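Local coordinates for protein kinase, putative (Bodo saltans, PDB 6TLY) that is a kinetochore protein, KKT2, whose zinc-binding central domain, the part given here, probably serves in centromere localization, and which is probably also a serine/threonine kinase, at residues A[13-18]-A[49-54]; A[30-35]-A[57-62]. All coordinates share one frame; numbering follows the deposited sequence.

How the contacts relate
Both contacts are built round a zinc ion and meet on one antiparallel sheet, where strand 48-51 of contact 1 runs beside strand 56-59 of contact 2. Contact 1 is the more exposed: a site of three cysteines and one histidine, of which it supplies three ligands, with a lysine and a sulfate ion at the histidine. Contact 2 is buried and holds all four ligands of a four-cysteine site, two of its thiolates also accepting backbone N-H groups. Direct contacts join them: Arg-50 forms a salt bridge with Asp-57, and the backbones of Tyr-49 and Val-58 probably share a hydrogen bond. Along the chain the four segments alternate, so the two sites interleave.

Contact 1. Residues A[13-18]-A[49-54]; sequences NRHKME and YRCEKC. With ZN (zinc ion), chain B; SO4 (sulfate ion), chain F.
His-15, Cys-51 and Cys-54 close on one zinc ion, with Cys-11 as the fourth ligand, in a site of three cysteines and one histidine in the C1-like domain. His-15 binds through ND1, 2.1 Å from the zinc. The ring is sandwiched: Asn-13 O sits over the centre of one face, while Lys-53 CD lies 3.8 Å above the centre of the other, a CH-pi contact almost on the ring normal. Cys-54 SG comes in at the ring edge. Bends at chi2 and chi3 let the lysine chain lie over the imidazole, and its NZ and His-15 NE2 each make a weak hydrogen bond to O4 of a sulfate ion, probably from the crystallisation liquor. A second partner grips the Cys-54 thiolate: Asn-13 ND2 donates to SG over 3.3 Å, close to its own amide plane, while Asn-13 OD1 accepts from Lys-81 N. Together these bonds fix the amide's rotation. Farther along, Met-17 bends at chi3 (81°), and its CE lies 3.2 Å from Tyr-49 O; the same methyl is 4.0 Å from Tyr-49 CB, and Met-17 CG packs on Cys-51 CB. Glu-18 and Arg-50 form an antiparallel hydrogen-bonded pair: Glu-18 N donates to Arg-50 O (3.0 Å) and Arg-50 N to Glu-18 O (2.9 Å). Arg-50 also clasps Glu-52 side-on through NE and NH2. This pairing joins strand 18-20 to the middle strand 48-51, and Met-17 reaches across to Tyr-56 on strand 56-59.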
ATOM      1  N   ASN A  13      -2.384  -7.654   0.989  1.00 22.01           N
ATOM      2  CA  ASN A  13      -3.484  -8.478   1.474  1.00 23.21           C
ATOM      3  C   ASN A  13      -4.489  -8.865   0.381  1.00 24.96           C
ATOM      4  O   ASN A  13      -5.660  -9.085   0.673  1.00 25.16           O
ATOM      5  CB  ASN A  13      -4.154  -7.799   2.659  1.00 23.11           C
ATOM      6  CG  ASN A  13      -3.153  -7.655   3.787  1.00 23.68           C
ATOM      7  OD1 ASN A  13      -2.659  -8.654   4.322  1.00 23.21           O
ATOM      8  ND2 ASN A  13      -2.787  -6.428   4.149  1.00 22.87           N
ATOM      9  N   ARG A  14      -4.008  -8.914  -0.866  1.00 25.50           N
ATOM     10  CA  ARG A  14      -4.691  -9.332  -2.085  1.00 27.02           C
ATOM     11  C   ARG A  14      -5.953  -8.531  -2.466  1.00 26.90           C
ATOM     12  O   ARG A  14      -6.824  -9.096  -3.112  1.00 28.27           O
ATOM     13  CB  ARG A  14      -4.995 -10.841  -2.041  1.00 29.56           C
ATOM     14  CG  ARG A  14      -3.716 -11.647  -1.873  1.00 35.42           C
ATOM     15  CD  ARG A  14      -3.917 -13.153  -1.989  1.00 40.61           C
ATOM     16  NE  ARG A  14      -2.658 -13.873  -1.771  1.00 45.05           N
ATOM     17  CZ  ARG A  14      -1.733 -14.068  -2.708  1.00 48.83           C
ATOM     18  NH1 ARG A  14      -1.916 -13.604  -3.941  1.00 48.50           N
ATOM     19  NH2 ARG A  14      -0.614 -14.722  -2.419  1.00 49.23           N
ATOM     20  N   HIS A  15      -5.998  -7.238  -2.162  1.00 24.91           N
ATOM     21  CA  HIS A  15      -7.117  -6.376  -2.614  1.00 24.21           C
ATOM     22  C   HIS A  15      -6.675  -5.671  -3.893  1.00 24.56           C
ATOM     23  O   HIS A  15      -5.484  -5.439  -4.058  1.00 24.15           O
ATOM     24  CB  HIS A  15      -7.486  -5.281  -1.608  1.00 24.12           C
ATOM     25  CG  HIS A  15      -7.735  -5.750  -0.222  1.00 26.30           C
ATOM     26  ND1 HIS A  15      -6.955  -5.386   0.819  1.00 26.29           N
ATOM     27  CD2 HIS A  15      -8.675  -6.563   0.287  1.00 28.08           C
ATOM     28  CE1 HIS A  15      -7.386  -5.959   1.906  1.00 28.09           C
ATOM     29  NE2 HIS A  15      -8.429  -6.687   1.614  1.00 28.66           N
ATOM     30  N   LYS A  16      -7.627  -5.317  -4.739  1.00 24.93           N
ATOM     31  CA  LYS A  16      -7.275  -4.562  -5.961  1.00 26.24           C
ATOM     32  C   LYS A  16      -6.909  -3.126  -5.545  1.00 26.73           C
ATOM     33  O   LYS A  16      -7.549  -2.592  -4.679  1.00 28.37           O
ATOM     34  CB  LYS A  16      -8.421  -4.614  -6.976  1.00 29.28           C
ATOM     35  CG  LYS A  16      -8.417  -3.486  -8.000  1.00 35.23           C
ATOM     36  CD  LYS A  16      -9.231  -3.671  -9.234  1.00 41.43           C
ATOM     37  CE  LYS A  16      -9.133  -2.464 -10.145  1.00 46.91           C
ATOM     38  NZ  LYS A  16      -9.509  -2.781 -11.541  1.00 49.69           N
ATOM     39  N   MET A  17      -5.930  -2.524  -6.185  1.00 25.60           N
ATOM     40  CA  MET A  17      -5.536  -1.153  -5.805  1.00 26.38           C
ATOM     41  C   MET A  17      -6.090  -0.108  -6.776  1.00 26.91           C
ATOM     42  O   MET A  17      -6.301  -0.427  -7.927  1.00 26.86           O
ATOM     43  CB  MET A  17      -4.020  -1.064  -5.704  1.00 26.83           C
ATOM     44  CG  MET A  17      -3.533  -1.756  -4.474  1.00 29.96           C
ATOM     45  SD  MET A  17      -1.806  -1.679  -4.290  1.00 34.79           S
ATOM     46  CE  MET A  17      -1.603  -0.052  -3.607  1.00 33.45           C
ATOM     47  N   GLU A  18      -6.349   1.086  -6.253  1.00 26.60           N
ATOM     48  CA  GLU A  18      -6.892   2.208  -7.045  1.00 27.15           C
ATOM     49  C   GLU A  18      -5.729   3.042  -7.596  1.00 26.54           C
ATOM     50  O   GLU A  18      -4.854   3.384  -6.847  1.00 26.03           O
ATOM     51  CB  GLU A  18      -7.795   3.042  -6.134  1.00 29.58           C
ATOM     52  CG  GLU A  18      -8.621   4.105  -6.831  1.00 37.76           C
ATOM     53  CD  GLU A  18      -9.582   4.888  -5.935  1.00 48.00           C
ATOM     54  OE1 GLU A  18      -9.996   4.352  -4.907  1.00 49.69           O
ATOM     55  OE2 GLU A  18      -9.894   6.045  -6.255  1.00 50.65           O
ATOM     56  N   TYR A  49      -0.525   4.038  -6.786  1.00 21.73           N
ATOM     57  CA  TYR A  49      -1.631   3.094  -6.553  1.00 21.83           C
ATOM     58  C   TYR A  49      -1.825   3.006  -5.040  1.00 20.95           C
ATOM     59  O   TYR A  49      -0.862   3.019  -4.318  1.00 21.08           O
ATOM     60  CB  TYR A  49      -1.290   1.741  -7.170  1.00 22.26           C
ATOM     61  CG  TYR A  49      -1.296   1.706  -8.677  1.00 23.82           C
ATOM     62  CD1 TYR A  49      -0.199   2.107  -9.419  1.00 24.54           C
ATOM     63  CD2 TYR A  49      -2.394   1.233  -9.363  1.00 24.98           C
ATOM     64  CE1 TYR A  49      -0.192   2.047 -10.799  1.00 25.57           C
ATOM     65  CE2 TYR A  49      -2.410   1.170 -10.743  1.00 25.77           C
ATOM     66  CZ  TYR A  49      -1.305   1.572 -11.467  1.00 26.56           C
ATOM     67  OH  TYR A  49      -1.338   1.514 -12.820  1.00 27.35           O
ATOM     68  N   ARG A  50      -3.067   2.915  -4.600  1.00 20.17           N
ATOM     69  CA  ARG A  50      -3.309   2.844  -3.146  1.00 20.59           C
ATOM     70  C   ARG A  50      -4.396   1.830  -2.789  1.00 21.16           C
ATOM     71  O   ARG A  50      -5.345   1.683  -3.524  1.00 21.30           O
ATOM     72  CB  ARG A  50      -3.681   4.229  -2.597  1.00 21.02           C
ATOM     73  CG  ARG A  50      -3.948   4.288  -1.101  1.00 21.71           C
ATOM     74  CD  ARG A  50      -4.294   5.632  -0.503  1.00 23.99           C
ATOM     75  NE  ARG A  50      -4.794   5.598   0.845  1.00 24.12           N
ATOM     76  CZ  ARG A  50      -4.066   5.372   1.913  1.00 26.14           C
ATOM     77  NH1 ARG A  50      -2.772   5.152   1.802  1.00 25.78           N
ATOM     78  NH2 ARG A  50      -4.628   5.371   3.094  1.00 24.72           N
ATOM     79  N   CYS A  51      -4.168   1.136  -1.684  1.00 20.75           N
ATOM     80  CA  CYS A  51      -5.241   0.375  -1.038  1.00 20.87           C
ATOM     81  C   CYS A  51      -5.608   1.117   0.256  1.00 20.70           C
ATOM     82  O   CYS A  51      -4.813   1.144   1.169  1.00 19.67           O
ATOM     83  CB  CYS A  51      -4.859  -1.038  -0.695  1.00 21.35           C
ATOM     84  SG  CYS A  51      -6.259  -1.800   0.154  1.00 23.73           S
ATOM     85  N   GLU A  52      -6.792   1.716   0.260  1.00 21.55           N
ATOM     86  CA  GLU A  52      -7.239   2.563   1.361  1.00 22.55           C
ATOM     87  C   GLU A  52      -7.433   1.768   2.635  1.00 24.30           C
ATOM     88  O   GLU A  52      -6.992   2.197   3.703  1.00 24.87           O
ATOM     89  CB  GLU A  52      -8.533   3.303   0.987  1.00 23.91           C
ATOM     90  CG  GLU A  52      -8.963   4.329   2.039  1.00 24.62           C
ATOM     91  CD  GLU A  52      -7.946   5.421   2.326  1.00 26.55           C
ATOM     92  OE1 GLU A  52      -7.526   6.106   1.367  1.00 26.59           O
ATOM     93  OE2 GLU A  52      -7.581   5.613   3.512  1.00 28.34           O
ATOM     94  N   LYS A  53      -7.998   0.570   2.514  1.00 24.91           N
ATOM     95  CA  LYS A  53      -8.249  -0.260   3.692  1.00 26.56           C
ATOM     96  C   LYS A  53      -6.959  -0.796   4.330  1.00 26.01           C
ATOM     97  O   LYS A  53      -6.954  -1.074   5.526  1.00 27.04           O
ATOM     98  CB  LYS A  53      -9.263  -1.370   3.392  1.00 30.24           C
ATOM     99  CG  LYS A  53      -8.754  -2.447   2.471  1.00 37.04           C
ATOM    100  CD  LYS A  53      -9.810  -2.869   1.446  1.00 44.06           C
ATOM    101  CE  LYS A  53     -10.976  -3.610   2.046  1.00 48.55           C
ATOM    102  NZ  LYS A  53     -11.813  -4.259   0.990  1.00 51.31           N
ATOM    103  N   CYS A  54      -5.866  -0.902   3.568  1.00 24.11           N
ATOM    104  CA  CYS A  54      -4.583  -1.353   4.113  1.00 23.56           C
ATOM    105  C   CYS A  54      -3.612  -0.211   4.403  1.00 24.27           C
ATOM    106  O   CYS A  54      -2.549  -0.490   4.959  1.00 25.53           O
ATOM    107  CB  CYS A  54      -3.929  -2.367   3.174  1.00 23.46           C
ATOM    108  SG  CYS A  54      -4.774  -3.968   3.090  1.00 23.80           S
TER
HETATM  109 ZN    ZN B 701      -5.458  -3.957   0.836  0.66 24.49          ZN
HETATM  110  S   SO4 F 705     -11.996  -8.053   2.187  0.50 44.15           S
HETATM  111  O1  SO4 F 705     -13.407  -8.277   2.518  0.50 44.18           O
HETATM  112  O2  SO4 F 705     -11.868  -7.751   0.762  0.50 43.77           O
HETATM  113  O3  SO4 F 705     -11.199  -9.243   2.475  0.50 44.02           O
HETATM  114  O4  SO4 F 705     -11.499  -6.921   2.978  0.50 44.04           O

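Contact 2. Residues A[30-35]-A[57-62]; sequences FDCNVC and DVCNQC. With ZN (zinc ion), chain C.
Phe-30 lays one ring face against Asp-57 CB, which stands 3.4 Å above the ring plane and offset toward the rim, a CH-pi contact; the N of Cys-59 lies at the ring edge. The ring and the Asp-57 carboxylate are inclined by 42°. Beside this pair two CxxC motifs, Cys-32/Cys-35 and Cys-59/Cys-62, form the four-cysteine zinc site of the C1-like domain, all four SG atoms 2.3 to 2.4 Å from the zinc ion. Asn-33 fastens the loop to the strand with main chain and side chain: its backbone N donates to Asp-57 O over 2.9 Å, and its side-chain OD1 accepts from Asp-57 N, the donor standing well above the amide carbonyl plane. ND2 turns back to Asp-31 O, and a water links it to Asp-57 OD2. Lys-87 NZ also bonds to Asn-33 OD1, while Asp-57 OD1 is held by Arg-50. An alanine in place of Asn-33 would probably leave Asp-57 N and Lys-87 NZ without this acceptor and remove the ND2 bond to Asp-31 O and the water link to Asp-57 OD2, although the backbone bond would stay. Val-34 CG1 packs on Cys-62 SG. Cys-59 takes the N-cap position of helix 60-65, its SG accepting from Cys-62 N over 3.4 Å. Cys-32 SG, set anti to its own backbone N (chi1 -180°), is thereby turned to the zinc and to the N-H of Cys-59, and receives three backbone N-H groups in all. Such bonds would be expected to spread the thiolate's charge. They come from Val-34 N, Cys-35 N and, across the contact, Cys-59 N, the last 3.3 Å from Cys-32 SG with an almost straight N-H...S angle of 170°.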
ATOM      1  N   PHE A  30       4.118  10.524  -0.182  1.00 28.28           N
ATOM      2  CA  PHE A  30       4.505   9.340   0.574  1.00 26.34           C
ATOM      3  C   PHE A  30       5.816   8.825   0.057  1.00 24.00           C
ATOM      4  O   PHE A  30       6.236   9.195  -1.036  1.00 24.03           O
ATOM      5  CB  PHE A  30       3.433   8.235   0.386  1.00 26.05           C
ATOM      6  CG  PHE A  30       3.305   7.729  -1.037  1.00 25.84           C
ATOM      7  CD1 PHE A  30       2.565   8.423  -1.973  1.00 26.51           C
ATOM      8  CD2 PHE A  30       3.960   6.578  -1.445  1.00 26.81           C
ATOM      9  CE1 PHE A  30       2.466   7.964  -3.275  1.00 27.03           C
ATOM     10  CE2 PHE A  30       3.871   6.130  -2.756  1.00 27.05           C
ATOM     11  CZ  PHE A  30       3.123   6.823  -3.656  1.00 26.73           C
ATOM     12  N   ASP A  31       6.438   7.924   0.803  1.00 22.31           N
ATOM     13  CA  ASP A  31       7.612   7.222   0.332  1.00 22.58           C
ATOM     14  C   ASP A  31       7.064   5.865  -0.106  1.00 22.27           C
ATOM     15  O   ASP A  31       6.442   5.155   0.714  1.00 21.68           O
ATOM     16  CB  ASP A  31       8.620   7.054   1.470  1.00 25.27           C
ATOM     17  CG  ASP A  31       9.226   8.374   1.908  1.00 32.96           C
ATOM     18  OD1 ASP A  31       9.521   9.217   1.024  1.00 32.90           O
ATOM     19  OD2 ASP A  31       9.402   8.570   3.133  1.00 37.52           O
ATOM     20  N   CYS A  32       7.317   5.436  -1.379  1.00 21.76           N
ATOM     21  CA  CYS A  32       6.820   4.147  -1.883  1.00 21.73           C
ATOM     22  C   CYS A  32       7.005   3.030  -0.895  1.00 21.06           C
ATOM     23  O   CYS A  32       8.114   2.873  -0.386  1.00 21.44           O
ATOM     24  CB  CYS A  32       7.446   3.774  -3.221  1.00 22.66           C
ATOM     25  SG  CYS A  32       6.846   2.195  -3.873  1.00 22.89           S
ATOM     26  N   ASN A  33       5.926   2.310  -0.580  1.00 19.69           N
ATOM     27  CA  ASN A  33       6.018   1.262   0.429  1.00 19.64           C
ATOM     28  C   ASN A  33       6.881   0.061  -0.009  1.00 21.25           C
ATOM     29  O   ASN A  33       7.249  -0.756   0.840  1.00 22.34           O
ATOM     30  CB  ASN A  33       4.657   0.836   0.865  1.00 18.80           C
ATOM     31  CG  ASN A  33       3.818   1.897   1.554  1.00 20.54           C
ATOM     32  OD1 ASN A  33       2.711   1.611   1.971  1.00 21.31           O
ATOM     33  ND2 ASN A  33       4.312   3.143   1.708  1.00 20.67           N
ATOM     34  N   VAL A  34       7.226  -0.029  -1.298  1.00 20.70           N
ATOM     35  CA  VAL A  34       8.093  -1.100  -1.799  1.00 22.16           C
ATOM     36  C   VAL A  34       9.534  -0.601  -2.008  1.00 24.00           C
ATOM     37  O   VAL A  34      10.465  -1.170  -1.438  1.00 24.95           O
ATOM     38  CB  VAL A  34       7.536  -1.757  -3.087  1.00 22.92           C
ATOM     39  CG1 VAL A  34       8.533  -2.774  -3.671  1.00 23.62           C
ATOM     40  CG2 VAL A  34       6.179  -2.405  -2.845  1.00 23.46           C
ATOM     41  N   CYS A  35       9.728   0.463  -2.813  1.00 23.84           N
ATOM     42  CA  CYS A  35      11.086   0.915  -3.146  1.00 24.22           C
ATOM     43  C   CYS A  35      11.602   2.107  -2.330  1.00 24.18           C
ATOM     44  O   CYS A  35      12.721   2.524  -2.575  1.00 24.52           O
ATOM     45  CB  CYS A  35      11.185   1.206  -4.641  1.00 23.57           C
ATOM     46  SG  CYS A  35      10.345   2.732  -5.140  1.00 24.70           S
ATOM     47  N   ASP A  57       0.594   2.317  -0.060  1.00 19.88           N
ATOM     48  CA  ASP A  57       0.900   3.241  -1.155  1.00 20.09           C
ATOM     49  C   ASP A  57       2.091   2.774  -1.942  1.00 20.08           C
ATOM     50  O   ASP A  57       3.139   2.539  -1.358  1.00 20.45           O
ATOM     51  CB  ASP A  57       1.304   4.596  -0.565  1.00 22.20           C
ATOM     52  CG  ASP A  57       0.182   5.281   0.149  1.00 26.66           C
ATOM     53  OD1 ASP A  57      -0.942   5.247  -0.369  1.00 26.75           O
ATOM     54  OD2 ASP A  57       0.427   5.825   1.257  1.00 28.08           O
ATOM     55  N   VAL A  58       1.923   2.624  -3.223  1.00 19.50           N
ATOM     56  CA  VAL A  58       3.053   2.220  -4.121  0.50 19.94           C
ATOM     57  C   VAL A  58       3.194   3.142  -5.387  1.00 20.21           C
ATOM     58  O   VAL A  58       2.208   3.663  -6.122  1.00 20.74           O
ATOM     59  CB  VAL A  58       2.889   0.735  -4.500  0.50 20.95           C
ATOM     60  CG1 VAL A  58       1.647   0.485  -5.323  0.50 20.86           C
ATOM     61  CG2 VAL A  58       4.103   0.167  -5.201  0.50 21.93           C
ATOM     62  N   CYS A  59       4.456   3.326  -5.825  1.00 20.02           N
ATOM     63  CA  CYS A  59       4.702   4.124  -7.047  1.00 20.54           C
ATOM     64  C   CYS A  59       4.238   3.308  -8.286  1.00 20.98           C
ATOM     65  O   CYS A  59       4.077   2.090  -8.195  1.00 20.49           O
ATOM     66  CB  CYS A  59       6.179   4.540  -7.157  1.00 21.25           C
ATOM     67  SG  CYS A  59       7.323   3.206  -7.637  1.00 23.60           S
ATOM     68  N   ASN A  60       4.035   3.974  -9.446  1.00 21.43           N
ATOM     69  CA  ASN A  60       3.581   3.262 -10.633  1.00 22.95           C
ATOM     70  C   ASN A  60       4.590   2.202 -11.083  1.00 24.26           C
ATOM     71  O   ASN A  60       4.177   1.165 -11.591  1.00 24.27           O
ATOM     72  CB  ASN A  60       3.281   4.225 -11.770  1.00 25.24           C
ATOM     73  CG  ASN A  60       4.441   5.129 -12.108  1.00 29.38           C
ATOM     74  OD1 ASN A  60       4.832   5.998 -11.326  1.00 29.63           O
ATOM     75  ND2 ASN A  60       5.021   4.949 -13.299  1.00 31.91           N
ATOM     76  N   GLN A  61       5.897   2.468 -10.894  1.00 24.70           N
ATOM     77  CA  GLN A  61       6.979   1.563 -11.302  1.00 26.29           C
ATOM     78  C   GLN A  61       6.901   0.242 -10.550  1.00 26.38           C
ATOM     79  O   GLN A  61       6.942  -0.814 -11.178  1.00 27.33           O
ATOM     80  CB  GLN A  61       8.348   2.231 -11.073  1.00 30.07           C
ATOM     81  CG  GLN A  61       9.044   2.694 -12.346  1.00 37.79           C
ATOM     82  CD  GLN A  61       9.975   3.877 -12.125  1.00 45.58           C
ATOM     83  OE1 GLN A  61      10.274   4.279 -10.986  1.00 48.69           O
ATOM     84  NE2 GLN A  61      10.457   4.465 -13.219  1.00 46.15           N
ATOM     85  N   CYS A  62       6.752   0.293  -9.218  1.00 25.34           N
ATOM     86  CA  CYS A  62       6.652  -0.930  -8.428  1.00 25.34           C
ATOM     87  C   CYS A  62       5.325  -1.663  -8.709  1.00 25.70           C
ATOM     88  O   CYS A  62       5.314  -2.892  -8.869  1.00 26.05           O
ATOM     89  CB  CYS A  62       6.830  -0.644  -6.938  1.00 24.96           C
ATOM     90  SG  CYS A  62       8.505  -0.162  -6.448  1.00 25.01           S
TER
HETATM   91 ZN    ZN C 702       8.207   2.043  -5.811  0.69 24.18          ZN
HETATM   92  O   HOH W   1       2.623   5.330   2.910  1.00 24.70           O